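Local coordinates for protein translation initiation factor eIF2B subunit beta (Schizosaccharomyces pombe, PDB 5B04) that serves as a component of the eIF2B complex, which catalyses the exchange of GDP for GTP on the gamma subunit of translation initiation factor eIF2, at residues Ser21-Leu26 and Gly68-Lys73. Numbering follows the deposited sequence.
Sequences SLIADL and GSTLVK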
loop_
_atom_site.group_PDB
_atom_site.type_symbol
_atom_site.label_atom_id
_atom_site.label_comp_id
_atom_site.label_asym_id
_atom_site.label_seq_id
_atom_site.Cartn_x
_atom_site.Cartn_y
_atom_site.Cartn_z
ATOM N N SER C 21 -15.156 20.830 43.599
ATOM C CA SER C 21 -13.836 21.321 43.224
ATOM C C SER C 21 -13.399 20.736 41.884
ATOM O O SER C 21 -12.800 21.429 41.063
ATOM C CB SER C 21 -12.808 20.985 44.306
ATOM O OG SER C 21 -11.543 21.543 43.995
ATOM N N LEU C 22 -13.702 19.459 41.669
ATOM C CA LEU C 22 -13.351 18.795 40.419
ATOM C C LEU C 22 -14.185 19.335 39.263
ATOM O O LEU C 22 -13.672 19.530 38.162
ATOM C CB LEU C 22 -13.534 17.279 40.537
ATOM C CG LEU C 22 -13.239 16.473 39.268
ATOM C CD1 LEU C 22 -11.837 16.767 38.755
ATOM C CD2 LEU C 22 -13.417 14.983 39.516
ATOM N N ILE C 23 -15.470 19.568 39.519
ATOM C CA ILE C 23 -16.360 20.148 38.520
ATOM C C ILE C 23 -15.815 21.492 38.046
ATOM O O ILE C 23 -15.804 21.781 36.851
ATOM C CB ILE C 23 -17.793 20.332 39.068
ATOM C CG1 ILE C 23 -18.445 18.974 39.329
ATOM C CG2 ILE C 23 -18.647 21.121 38.095
ATOM C CD1 ILE C 23 -19.870 19.064 39.834
ATOM N N ALA C 24 -15.344 22.298 38.992
ATOM C CA ALA C 24 -14.773 23.602 38.677
ATOM C C ALA C 24 -13.533 23.469 37.797
ATOM O O ALA C 24 -13.394 24.170 36.795
ATOM C CB ALA C 24 -14.435 24.351 39.955
ATOM N N ASP C 25 -12.639 22.562 38.175
ATOM C CA ASP C 25 -11.394 22.365 37.441
ATOM C C ASP C 25 -11.614 21.641 36.112
ATOM O O ASP C 25 -10.778 21.718 35.213
ATOM C CB ASP C 25 -10.390 21.597 38.303
ATOM C CG ASP C 25 -9.748 22.465 39.367
ATOM O OD1 ASP C 25 -9.488 23.654 39.087
ATOM O OD2 ASP C 25 -9.500 21.958 40.481
ATOM N N LEU C 26 -12.738 20.939 35.990
ATOM C CA LEU C 26 -13.083 20.266 34.740
ATOM C C LEU C 26 -13.627 21.256 33.716
ATOM O O LEU C 26 -13.334 21.154 32.524
ATOM C CB LEU C 26 -14.107 19.154 34.982
ATOM C CG LEU C 26 -13.570 17.783 35.397
ATOM C CD1 LEU C 26 -14.715 16.814 35.646
ATOM C CD2 LEU C 26 -12.624 17.235 34.339
ATOM N N GLY C 68 -21.618 11.181 39.648
ATOM C CA GLY C 68 -20.885 10.960 38.417
ATOM C C GLY C 68 -21.504 11.700 37.247
ATOM O O GLY C 68 -20.801 12.129 36.334
ATOM N N SER C 69 -22.825 11.853 37.282
ATOM C CA SER C 69 -23.553 12.535 36.218
ATOM C C SER C 69 -23.096 13.982 36.058
ATOM O O SER C 69 -22.826 14.430 34.947
ATOM C CB SER C 69 -25.059 12.488 36.483
ATOM O OG SER C 69 -25.777 13.171 35.471
ATOM N N THR C 70 -23.004 14.708 37.167
ATOM C CA THR C 70 -22.591 16.108 37.122
ATOM C C THR C 70 -21.116 16.249 36.763
ATOM O O THR C 70 -20.707 17.248 36.172
ATOM C CB THR C 70 -22.854 16.821 38.459
ATOM O OG1 THR C 70 -22.179 16.131 39.517
ATOM C CG2 THR C 70 -24.343 16.859 38.749
ATOM N N LEU C 71 -20.318 15.248 37.125
ATOM C CA LEU C 71 -18.915 15.223 36.734
ATOM C C LEU C 71 -18.791 15.044 35.226
ATOM O O LEU C 71 -17.879 15.581 34.599
ATOM C CB LEU C 71 -18.164 14.107 37.460
ATOM C CG LEU C 71 -17.653 14.431 38.862
ATOM C CD1 LEU C 71 -16.745 13.323 39.358
ATOM C CD2 LEU C 71 -16.923 15.761 38.865
ATOM N N VAL C 72 -19.719 14.284 34.654
ATOM C CA VAL C 72 -19.753 14.058 33.215
ATOM C C VAL C 72 -20.085 15.342 32.464
ATOM O O VAL C 72 -19.405 15.704 31.505
ATOM C CB VAL C 72 -20.781 12.967 32.842
ATOM C CG1 VAL C 72 -21.139 13.042 31.364
ATOM C CG2 VAL C 72 -20.250 11.588 33.203
ATOM N N LYS C 73 -21.123 16.038 32.916
ATOM C CA LYS C 73 -21.621 17.212 32.207
ATOM C C LYS C 73 -20.777 18.456 32.474
ATOM O O LYS C 73 -21.000 19.505 31.871
ATOM C CB LYS C 73 -23.080 17.472 32.587
ATOM C CG LYS C 73 -23.912 16.203 32.665
ATOM C CD LYS C 73 -25.284 16.369 32.043
ATOM C CE LYS C 73 -26.117 15.110 32.234
ATOM N NZ LYS C 73 -26.324 14.801 33.677
#
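In the N-terminal alpha-helical domain of this eIF2B alpha/beta/delta family member, which precedes the Rossmann-like domain built on the parallel sheet, helices 17-27 and 57-74 pack side by side, with L71 of the second set against L22, I23 and L26 of the first. The two short segments run nearly parallel, their axes 9.4 Å apart at closest approach and inclined by 16°. Backbones come nearest at I23 and L71, whose CA atoms are 5.8 Å apart.

L71 carries most of the contact through one methyl, CD2, which sits among three side chains of the facing helix. Its CG stands anti to the carbonyl carbon (chi1 -84°), and from there the branched end reaches the other helix although the CB itself points along the flank. L71 CD2 lies 3.6 Å from CD2 of L22 and equally close to CG1 of I23, on widely separated sides, while L26 CD1 is 4.0 Å from it. The other methyl, L71 CD1, also meets L22, so CD2 of L22 meets both methyls of L71. L22 and L26, one turn further on, each cross L71 at about a right angle; I23 crosses it obliquely.

No hydrogen bond crosses between the segments, and the side chains at the centre are apolar. Q75, just past helix 57-74, gives its NE2 to the backbone O of L26, a polar link across to helix 17-27. Helix 34-51 closes the leucine cluster, T41 and V44 touching L22, V37 touching L26 and M45 touching L71.

At the partly exposed flank, I23 extends CD1 to 3.7 Å from OG1 of T70, a van der Waals contact with a hydroxyl that is hydrogen-bonded to V67 O. The methyl CD1 of L26 lies 3.6 Å from the backbone O of L71.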